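Local atomic coordinates of putative prolyl-tRNA synthetase (Leishmania major, PDB entry 5XIL), a protein that probably catalyses the ATP-dependent attachment of L-proline to tRNA(Pro), releasing AMP and diphosphate, as a class II aminoacyl-tRNA synthetase. Residues A[63-68]-A[133-138]; A[193-198]-A[478-483]; A[290-295]-A[326-331]. One frame throughout, in Å; residues are numbered along the deposited sequence. Where two conformers were deposited one is given.

Overall arrangement
The three contacts join strands in three parts of the synthetase. Contact 1 pairs the short strand 63-64 with strand 131-139 in the class II catalytic core, beside the second subunit. Contact 2 joins strand 195-198, also of the core, to strand 475-480 of the C-terminal zinc-binding domain; Ile479 has its side chain about 13 Å from the bound zinc, and that of Arg198 lies about 10 Å from a magnesium ion. Contact 3 belongs to the anticodon-binding domain. The centres of contact 1 and contact 2 are about 29 Å apart, those of contact 1 and contact 3 about 32 Å, and those of contact 2 and contact 3 about 35 Å. Contacts 2 and 3 lie on opposite sides of the chain's centre.

Contact 1 (A[63-68]-A[133-138]); sequences EDCYFP and LNMWNN
The indole of Trp136 turns its edge to Asp64, whose OD2 lies in the ring plane, 3.3 Å from Trp136 CD1; the indole also touches Gln50 and Leu53 of helix 40-60 and Gln159 of the neighbouring strand. The Phe67 ring is met obliquely by the sulfur of Met135, a Met-aromatic contact in which SD comes within 3.7 Å of Phe67 CD1. The methionine chain is bent about its CG-SD bond (chi3 -65°), and the two side chains cross at about a right angle. Asp64 and Asn134 run side by side in the same direction. Asn134 ND2 donates a nearly straight bond (168°) to Asp64 OD1 at 3.1 Å; the acceptor lies in the amide plane, but the donor stands well above the carboxylate plane. With CG anti to its backbone N, Asn134 reaches Asp64 with ND2 while its OD1 accepts from Gln159. An asparagine suits this place because its amide both donates and accepts.

These side chains flank a short parallel pairing of strands 63-64 and 131-139 in the class II synthetase core: Asn134 N donates to Glu63 O at 2.9 Å, and Cys65 N to Asn134 O, nearly along its C=O axis. Beyond it the chains separate, and a water takes over, donating to Cys65 O and accepting from Trp136 N. On the side of Leu133 and Met135, the compact thiol of Cys65 fits between them, its SG 3.9 Å from Leu133 CB and 3.8 Å from Met135 CG. Helix 111-122 covers this apolar cluster through Met115 and Trp122, whereas Ile37 of the second subunit packs on Phe67.

Contact 2 (A[193-198]-A[478-483]); sequences PVVRGR and CIPFEQ
Arg196 O is held by two hydrogen bonds: Phe481 N donates from 3.0 Å on a lone pair, almost straight at 171°, and a water donates from 2.7 Å. That water in turn accepts from Glu482 N, so the turn after Pro480 is tied twice to one carbonyl. Further along, Arg198 and Ile479 form an antiparallel hydrogen-bonded pair, with Arg198 N reaching Ile479 O at 2.9 Å and Ile479 N reaching Arg198 O at 2.8 Å. The pairing joins strand 195-198 of the class II core to strand 475-480 of the C-terminal domain, two stretches 280 residues apart.

The ring of Phe481 lies flat over the backbone at Gly197. Gly197 CA sits 3.7 Å from the ring centroid and only 5° off its normal, a CH-pi contact. Phe481 reaches it with CG anti to the carbonyl carbon (chi1 -66°). Glycine suits the site because a beta carbon would collide with Ile479 O and Cys478 SG. Val195 sends CG1, anti to its backbone N, to within 3.6 Å of Cys478 SG and 3.8 Å of Pro480 CB. Proline fits as Gly197's non-hydrogen-bonded partner, a position asking no N-H bond to strand 195-198. Arg198 and Ile479 run side by side, the isoleucine's CD1 touching the guanidinium obliquely, while Arg196 turns the other way, toward helix 168-189.

The domain junction thus relies on main-chain bonds for its direction and on apolar surfaces for its fit, with the charge of Arg196 met outside the pairing, in salt bridges with Glu180 and Glu187.

Contact 3 (A[290-295]-A[326-331]); sequences STQVII and GGVRAR
Gln292 and Arg329 cross obliquely with their flat ends stacked: amide and guanidinium planes are 20° apart, and Gln292 CD lies 3.5 Å above one face of the Arg329 guanidinium, offset toward its rim. The stack puts two donors, Gln292 NE2 and Arg329 NH2, close together, and they cannot bond to each other. Both groups are held by other acceptors: Gln292 NE2 donates to Pro286 O, and the guanidinium, through NE, to Ala289 O. The other branch of the amide turns to the backbone, Gln292 OE1 accepting from Arg329 N at 2.9 Å in a nearly straight bond (175°) and from a water that also donates to Gly327 O. An extended glutamine, CG anti to its carbonyl carbon, has the length for both tasks.

Val293 and Val328 also cross obliquely, Val293 CG2 lying 3.6 Å from Val328 CG1, and Val391 of helix 387-412 packs on both. On the opposite face Ile294 and Arg331 run alongside each other, Ile294 CD1 3.6 Å from Arg331 CG. Thr291 crosses that arginine at about a right angle, pressing its CG2 on the same methylene.

The pairing itself is parallel. Arg329 O accepts from both Gln292 N (2.8 Å) and Val293 N (3.1 Å); then Arg331 N reaches Val293 O and Ile295 N reaches Arg331 O. Together with helix 306-325 these strands make a beta-alpha-beta unit of the anticodon-binding domain. Gly327 closes the helix in a Schellman motif, its positive phi suiting glycine.

Arg329 thus offers a flat face to Gln292, and Arg331 its aliphatic stem to Thr291 and Ile294, while the polar ends of both bond to residues next to the segments; Arg329 O, gripped by two N-H groups, lies where the pairing begins.

Contact 1 (A[63-68]-A[133-138])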
loop_
_atom_site.group_PDB
_atom_site.type_symbol
_atom_site.label_atom_id
_atom_site.label_comp_id
_atom_site.label_asym_id
_atom_site.label_seq_id
_atom_site.Cartn_x
_atom_site.Cartn_y
_atom_site.Cartn_z
ATOM N N GLU A 63 -5.656 11.239 6.328
ATOM C CA GLU A 63 -6.238 9.905 6.209
ATOM C C GLU A 63 -6.446 9.464 4.775
ATOM O O GLU A 63 -6.766 10.248 3.903
ATOM C CB GLU A 63 -7.579 9.909 6.950
ATOM C CG GLU A 63 -7.465 10.332 8.424
ATOM C CD GLU A 63 -8.820 10.393 9.086
ATOM O OE1 GLU A 63 -9.581 11.327 8.856
ATOM O OE2 GLU A 63 -9.216 9.364 9.664
ATOM N N ASP A 64 -6.282 8.186 4.552
ATOM C CA ASP A 64 -6.502 7.608 3.255
ATOM C C ASP A 64 -7.977 7.342 3.024
ATOM O O ASP A 64 -8.729 7.152 3.974
ATOM C CB ASP A 64 -5.669 6.329 3.141
ATOM C CG ASP A 64 -4.226 6.585 2.736
ATOM O OD1 ASP A 64 -3.630 7.632 3.010
ATOM O OD2 ASP A 64 -3.626 5.647 2.196
ATOM N N CYS A 65 -8.383 7.379 1.760
ATOM C CA CYS A 65 -9.721 7.088 1.320
ATOM C C CYS A 65 -9.732 6.563 -0.159
ATOM O O CYS A 65 -8.685 6.454 -0.748
ATOM C CB CYS A 65 -10.584 8.352 1.408
ATOM S SG CYS A 65 -10.070 9.631 0.246
ATOM N N TYR A 66 -10.903 6.264 -0.713
ATOM C CA TYR A 66 -11.014 5.744 -2.073
ATOM C C TYR A 66 -12.167 6.475 -2.721
ATOM O O TYR A 66 -13.284 6.412 -2.241
ATOM C CB TYR A 66 -11.213 4.234 -2.169
ATOM C CG TYR A 66 -11.326 3.745 -3.594
ATOM C CD1 TYR A 66 -10.208 3.654 -4.400
ATOM C CD2 TYR A 66 -12.569 3.498 -4.182
ATOM C CE1 TYR A 66 -10.289 3.300 -5.746
ATOM C CE2 TYR A 66 -12.646 3.105 -5.520
ATOM C CZ TYR A 66 -11.493 3.022 -6.299
ATOM O OH TYR A 66 -11.512 2.634 -7.672
ATOM N N PHE A 67 -11.873 7.185 -3.797
ATOM C CA PHE A 67 -12.912 7.735 -4.719
ATOM C C PHE A 67 -12.995 6.876 -6.004
ATOM O O PHE A 67 -11.974 6.462 -6.564
ATOM C CB PHE A 67 -12.606 9.187 -5.079
ATOM C CG PHE A 67 -13.051 10.205 -4.049
ATOM C CD1 PHE A 67 -12.257 10.501 -2.940
ATOM C CD2 PHE A 67 -14.228 10.920 -4.206
ATOM C CE1 PHE A 67 -12.676 11.410 -1.971
ATOM C CE2 PHE A 67 -14.622 11.880 -3.271
ATOM C CZ PHE A 67 -13.852 12.130 -2.157
ATOM N N PRO A 68 -14.207 6.554 -6.452
ATOM C CA PRO A 68 -14.366 5.801 -7.698
ATOM C C PRO A 68 -13.531 6.339 -8.863
ATOM O O PRO A 68 -13.420 7.552 -9.008
ATOM C CB PRO A 68 -15.834 6.024 -8.062
ATOM C CG PRO A 68 -16.522 6.337 -6.782
ATOM C CD PRO A 68 -15.493 6.961 -5.873
ATOM N N LEU A 133 -7.328 14.303 3.326
ATOM C CA LEU A 133 -7.536 13.026 2.615
ATOM C C LEU A 133 -6.454 12.772 1.549
ATOM O O LEU A 133 -6.032 13.711 0.860
ATOM C CB LEU A 133 -8.916 12.975 1.980
ATOM C CG LEU A 133 -10.122 13.084 2.978
ATOM C CD1 LEU A 133 -11.429 13.240 2.256
ATOM C CD2 LEU A 133 -10.176 11.944 3.969
ATOM N N ASN A 134 -6.032 11.522 1.433
ATOM C CA ASN A 134 -5.067 11.077 0.511
ATOM C C ASN A 134 -5.575 9.862 -0.197
ATOM O O ASN A 134 -6.291 9.014 0.375
ATOM C CB ASN A 134 -3.784 10.716 1.291
ATOM C CG ASN A 134 -2.693 10.188 0.404
ATOM O OD1 ASN A 134 -2.237 10.905 -0.488
ATOM N ND2 ASN A 134 -2.322 8.917 0.570
ATOM N N MET A 135 -5.138 9.705 -1.434
ATOM C CA MET A 135 -5.452 8.544 -2.239
ATOM C C MET A 135 -4.203 8.053 -2.952
ATOM O O MET A 135 -3.404 8.863 -3.398
ATOM C CB MET A 135 -6.435 8.963 -3.319
ATOM C CG MET A 135 -7.760 9.349 -2.797
ATOM S SD MET A 135 -8.850 9.863 -4.174
ATOM C CE MET A 135 -8.000 11.307 -4.738
ATOM N N TRP A 136 -4.007 6.756 -2.968
ATOM C CA TRP A 136 -2.983 6.077 -3.766
ATOM C C TRP A 136 -3.678 5.546 -4.981
ATOM O O TRP A 136 -4.561 4.714 -4.876
ATOM C CB TRP A 136 -2.320 4.952 -2.975
ATOM C CG TRP A 136 -1.442 5.462 -1.894
ATOM C CD1 TRP A 136 -1.786 5.656 -0.584
ATOM C CD2 TRP A 136 -0.069 5.902 -2.006
ATOM N NE1 TRP A 136 -0.729 6.171 0.099
ATOM C CE2 TRP A 136 0.344 6.312 -0.728
ATOM C CE3 TRP A 136 0.847 5.938 -3.035
ATOM C CZ2 TRP A 136 1.629 6.772 -0.468
ATOM C CZ3 TRP A 136 2.112 6.422 -2.781
ATOM C CH2 TRP A 136 2.487 6.839 -1.506
ATOM N N ASN A 137 -3.411 6.060 -6.157
ATOM C CA ASN A 137 -4.118 5.459 -7.277
ATOM C C ASN A 137 -3.430 5.597 -8.582
ATOM O O ASN A 137 -2.336 6.132 -8.648
ATOM C CB ASN A 137 -5.557 5.947 -7.359
ATOM C CG ASN A 137 -5.657 7.436 -7.479
ATOM O OD1 ASN A 137 -4.878 8.072 -8.191
ATOM N ND2 ASN A 137 -6.651 7.999 -6.816
ATOM N N ASN A 138 -4.077 5.102 -9.629
ATOM C CA ASN A 138 -3.495 5.143 -10.955
ATOM C C ASN A 138 -4.194 6.100 -11.896
ATOM O O ASN A 138 -5.348 5.903 -12.244
ATOM C CB ASN A 138 -3.392 3.737 -11.526
ATOM C CG ASN A 138 -4.678 2.992 -11.458
ATOM O OD1 ASN A 138 -5.011 2.366 -10.448
ATOM N ND2 ASN A 138 -5.421 3.051 -12.541
HETATM O O HOH W 1 -6.906 5.319 -2.533
HETATM O O HOH W 2 -9.100 6.874 -5.024
#

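Contact 2 (A[193-198]-A[478-483])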
loop_
_atom_site.group_PDB
_atom_site.type_symbol
_atom_site.label_atom_id
_atom_site.label_comp_id
_atom_site.label_asym_id
_atom_site.label_seq_id
_atom_site.Cartn_x
_atom_site.Cartn_y
_atom_site.Cartn_z
ATOM N N PRO A 193 19.483 14.212 -4.746
ATOM C CA PRO A 193 19.390 15.497 -4.153
ATOM C C PRO A 193 18.333 16.350 -4.874
ATOM O O PRO A 193 18.085 16.154 -6.053
ATOM C CB PRO A 193 20.771 16.084 -4.374
ATOM C CG PRO A 193 21.213 15.504 -5.683
ATOM C CD PRO A 193 20.653 14.081 -5.623
ATOM N N VAL A 194 17.823 17.325 -4.151
ATOM C CA VAL A 194 16.757 18.140 -4.679
ATOM C C VAL A 194 17.030 19.594 -4.351
ATOM O O VAL A 194 17.750 19.892 -3.349
ATOM C CB VAL A 194 15.367 17.732 -4.126
ATOM C CG1 VAL A 194 15.066 16.314 -4.435
ATOM C CG2 VAL A 194 15.223 18.010 -2.639
ATOM N N VAL A 195 16.371 20.480 -5.092
ATOM C CA VAL A 195 16.241 21.906 -4.711
ATOM C C VAL A 195 14.818 22.228 -4.260
ATOM O O VAL A 195 13.909 22.189 -5.065
ATOM C CB VAL A 195 16.678 22.864 -5.882
ATOM C CG1 VAL A 195 16.461 24.324 -5.501
ATOM C CG2 VAL A 195 18.158 22.640 -6.144
ATOM N N ARG A 196 14.611 22.477 -2.973
ATOM C CA ARG A 196 13.288 22.911 -2.477
ATOM C C ARG A 196 13.113 24.340 -2.865
ATOM O O ARG A 196 13.987 25.167 -2.597
ATOM C CB ARG A 196 13.270 22.812 -0.945
ATOM C CG ARG A 196 13.437 21.414 -0.373
ATOM C CD ARG A 196 14.004 21.531 1.040
ATOM N NE ARG A 196 14.084 20.271 1.779
ATOM C CZ ARG A 196 15.015 19.361 1.655
ATOM N NH1 ARG A 196 15.956 19.507 0.776
ATOM N NH2 ARG A 196 15.014 18.316 2.495
ATOM N N GLY A 197 11.946 24.679 -3.421
ATOM C CA GLY A 197 11.688 26.093 -3.767
ATOM C C GLY A 197 10.230 26.331 -4.128
ATOM O O GLY A 197 9.372 25.462 -3.943
ATOM N N ARG A 198 9.961 27.553 -4.578
ATOM C CA ARG A 198 8.640 27.955 -4.961
ATOM C C ARG A 198 8.603 28.214 -6.457
ATOM O O ARG A 198 9.515 28.830 -7.044
ATOM C CB ARG A 198 8.250 29.247 -4.230
ATOM C CG ARG A 198 6.784 29.575 -4.340
ATOM C CD ARG A 198 6.402 30.935 -3.739
ATOM N NE ARG A 198 7.349 32.021 -3.983
ATOM C CZ ARG A 198 8.262 32.467 -3.121
ATOM N NH1 ARG A 198 8.429 31.881 -1.935
ATOM N NH2 ARG A 198 9.056 33.481 -3.475
ATOM N N CYS A 478 12.593 26.851 -10.121
ATOM C CA CYS A 478 12.021 27.310 -8.869
ATOM C C CYS A 478 12.841 28.464 -8.392
ATOM O O CYS A 478 14.004 28.653 -8.828
ATOM C CB CYS A 478 11.986 26.248 -7.760
ATOM S SG CYS A 478 13.594 25.785 -7.147
ATOM N N ILE A 479 12.254 29.205 -7.468
ATOM C CA ILE A 479 12.972 30.153 -6.648
ATOM C C ILE A 479 13.389 29.346 -5.413
ATOM O O ILE A 479 12.509 28.948 -4.643
ATOM C CB ILE A 479 12.093 31.310 -6.146
ATOM C CG1 ILE A 479 11.520 31.995 -7.342
ATOM C CG2 ILE A 479 12.965 32.323 -5.409
ATOM C CD1 ILE A 479 10.109 32.423 -7.198
ATOM N N PRO A 480 14.686 29.038 -5.283
ATOM C CA PRO A 480 15.125 28.188 -4.167
ATOM C C PRO A 480 14.935 28.841 -2.808
ATOM O O PRO A 480 15.203 30.031 -2.664
ATOM C CB PRO A 480 16.606 27.960 -4.447
ATOM C CG PRO A 480 16.842 28.373 -5.798
ATOM C CD PRO A 480 15.781 29.314 -6.236
ATOM N N PHE A 481 14.479 28.071 -1.828
ATOM C CA PHE A 481 14.340 28.576 -0.484
ATOM C C PHE A 481 15.729 28.889 0.080
ATOM O O PHE A 481 15.876 29.830 0.814
ATOM C CB PHE A 481 13.601 27.568 0.416
ATOM C CG PHE A 481 12.159 27.332 0.032
ATOM C CD1 PHE A 481 11.360 28.365 -0.348
ATOM C CD2 PHE A 481 11.587 26.099 0.163
ATOM C CE1 PHE A 481 10.054 28.192 -0.720
ATOM C CE2 PHE A 481 10.252 25.896 -0.178
ATOM C CZ PHE A 481 9.486 26.941 -0.635
ATOM N N GLU A 482 16.740 28.122 -0.308
ATOM C CA GLU A 482 18.116 28.367 0.115
ATOM C C GLU A 482 18.740 29.263 -0.937
ATOM O O GLU A 482 19.079 28.771 -1.999
ATOM C CB GLU A 482 18.883 27.034 0.221
ATOM C CG GLU A 482 20.336 27.175 0.689
ATOM C CD GLU A 482 20.914 25.860 1.212
ATOM O OE1 GLU A 482 20.912 24.845 0.481
ATOM O OE2 GLU A 482 21.330 25.845 2.388
ATOM N N GLN A 483 18.831 30.563 -0.661
ATOM C CA GLN A 483 19.421 31.526 -1.557
ATOM C C GLN A 483 20.924 31.696 -1.311
ATOM O O GLN A 483 21.367 31.479 -0.218
ATOM C CB GLN A 483 18.759 32.891 -1.363
ATOM C CG GLN A 483 17.334 32.946 -1.807
ATOM C CD GLN A 483 17.192 33.179 -3.267
ATOM O OE1 GLN A 483 17.686 34.165 -3.795
ATOM N NE2 GLN A 483 16.471 32.298 -3.955
HETATM O O HOH W 3 16.450 25.400 -1.634
#

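Contact 3 (A[290-295]-A[326-331])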
loop_
_atom_site.group_PDB
_atom_site.type_symbol
_atom_site.label_atom_id
_atom_site.label_comp_id
_atom_site.label_asym_id
_atom_site.label_seq_id
_atom_site.Cartn_x
_atom_site.Cartn_y
_atom_site.Cartn_z
ATOM N N SER A 290 15.418 -4.327 -4.147
ATOM C CA SER A 290 14.630 -5.481 -3.798
ATOM C C SER A 290 15.576 -6.583 -3.290
ATOM O O SER A 290 15.252 -7.309 -2.334
ATOM C CB SER A 290 13.908 -5.984 -5.031
ATOM O OG SER A 290 13.153 -7.073 -4.645
ATOM N N THR A 291 16.678 -6.745 -3.998
ATOM C CA THR A 291 17.846 -7.488 -3.521
ATOM C C THR A 291 18.962 -6.498 -3.249
ATOM O O THR A 291 19.346 -5.767 -4.127
ATOM C CB THR A 291 18.277 -8.559 -4.502
ATOM O OG1 THR A 291 17.206 -9.477 -4.601
ATOM C CG2 THR A 291 19.571 -9.298 -4.052
ATOM N N GLN A 292 19.509 -6.536 -2.035
ATOM C CA GLN A 292 20.574 -5.612 -1.634
ATOM C C GLN A 292 21.957 -6.274 -1.823
ATOM O O GLN A 292 22.951 -5.609 -2.133
ATOM C CB GLN A 292 20.360 -5.266 -0.192
ATOM C CG GLN A 292 19.188 -4.304 0.055
ATOM C CD GLN A 292 18.956 -4.045 1.521
ATOM O OE1 GLN A 292 18.942 -4.966 2.338
ATOM N NE2 GLN A 292 18.837 -2.784 1.885
ATOM N N VAL A 293 21.978 -7.579 -1.645
ATOM C CA VAL A 293 23.231 -8.358 -1.767
ATOM C C VAL A 293 22.976 -9.603 -2.550
ATOM O O VAL A 293 22.083 -10.384 -2.237
ATOM C CB VAL A 293 23.795 -8.753 -0.389
ATOM C CG1 VAL A 293 25.078 -9.572 -0.561
ATOM C CG2 VAL A 293 23.903 -7.591 0.570
ATOM N N ILE A 294 23.758 -9.828 -3.593
ATOM C CA ILE A 294 23.685 -11.047 -4.325
ATOM C C ILE A 294 24.942 -11.880 -4.001
ATOM O O ILE A 294 26.022 -11.401 -4.075
ATOM C CB ILE A 294 23.550 -10.844 -5.826
ATOM C CG1 ILE A 294 23.226 -12.153 -6.576
ATOM C CG2 ILE A 294 24.765 -10.199 -6.448
ATOM C CD1 ILE A 294 21.842 -12.642 -6.343
ATOM N N ILE A 295 24.739 -13.146 -3.758
ATOM C CA ILE A 295 25.851 -14.108 -3.418
ATOM C C ILE A 295 26.072 -15.070 -4.617
ATOM O O ILE A 295 25.171 -15.787 -5.016
ATOM C CB ILE A 295 25.482 -14.895 -2.146
ATOM C CG1 ILE A 295 25.162 -13.965 -0.986
ATOM C CG2 ILE A 295 26.568 -15.935 -1.787
ATOM C CD1 ILE A 295 24.369 -14.640 0.109
ATOM N N GLY A 326 19.540 -11.118 9.801
ATOM C CA GLY A 326 20.011 -9.832 10.272
ATOM C C GLY A 326 19.377 -8.646 9.558
ATOM O O GLY A 326 19.806 -7.533 9.730
ATOM N N GLY A 327 18.363 -8.874 8.721
ATOM C CA GLY A 327 17.624 -7.762 8.122
ATOM C C GLY A 327 18.087 -7.369 6.726
ATOM O O GLY A 327 17.520 -6.461 6.157
ATOM N N VAL A 328 19.117 -8.022 6.176
ATOM C CA VAL A 328 19.675 -7.636 4.875
ATOM C C VAL A 328 18.977 -8.460 3.822
ATOM O O VAL A 328 18.756 -9.658 4.046
ATOM C CB VAL A 328 21.174 -7.991 4.809
ATOM C CG1 VAL A 328 21.716 -7.841 3.372
ATOM C CG2 VAL A 328 21.937 -7.169 5.854
ATOM N N ARG A 329 18.586 -7.836 2.716
ATOM C CA ARG A 329 17.909 -8.550 1.643
ATOM C C ARG A 329 18.954 -9.226 0.772
ATOM O O ARG A 329 19.477 -8.622 -0.164
ATOM C CB ARG A 329 17.063 -7.589 0.806
ATOM C CG ARG A 329 15.840 -7.049 1.530
ATOM C CD ARG A 329 14.877 -6.378 0.564
ATOM N NE ARG A 329 15.340 -5.052 0.164
ATOM C CZ ARG A 329 15.420 -4.010 0.984
ATOM N NH1 ARG A 329 15.067 -4.136 2.256
ATOM N NH2 ARG A 329 15.853 -2.840 0.534
ATOM N N ALA A 330 19.261 -10.481 1.082
ATOM C CA ALA A 330 20.275 -11.202 0.325
ATOM C C ALA A 330 19.661 -12.320 -0.447
ATOM O O ALA A 330 18.656 -12.884 -0.022
ATOM C CB ALA A 330 21.370 -11.760 1.260
ATOM N N ARG A 331 20.301 -12.696 -1.526
ATOM C CA ARG A 331 19.961 -13.897 -2.219
ATOM C C ARG A 331 21.134 -14.474 -2.945
ATOM O O ARG A 331 22.110 -13.779 -3.166
ATOM C CB ARG A 331 18.794 -13.646 -3.133
ATOM C CG ARG A 331 18.969 -12.736 -4.247
ATOM C CD ARG A 331 17.852 -13.057 -5.249
ATOM N NE ARG A 331 18.225 -14.264 -5.973
ATOM C CZ ARG A 331 17.573 -14.758 -7.015
ATOM N NH1 ARG A 331 16.485 -14.138 -7.486
ATOM N NH2 ARG A 331 18.027 -15.879 -7.581
HETATM O O HOH W 4 18.128 -4.280 4.752
#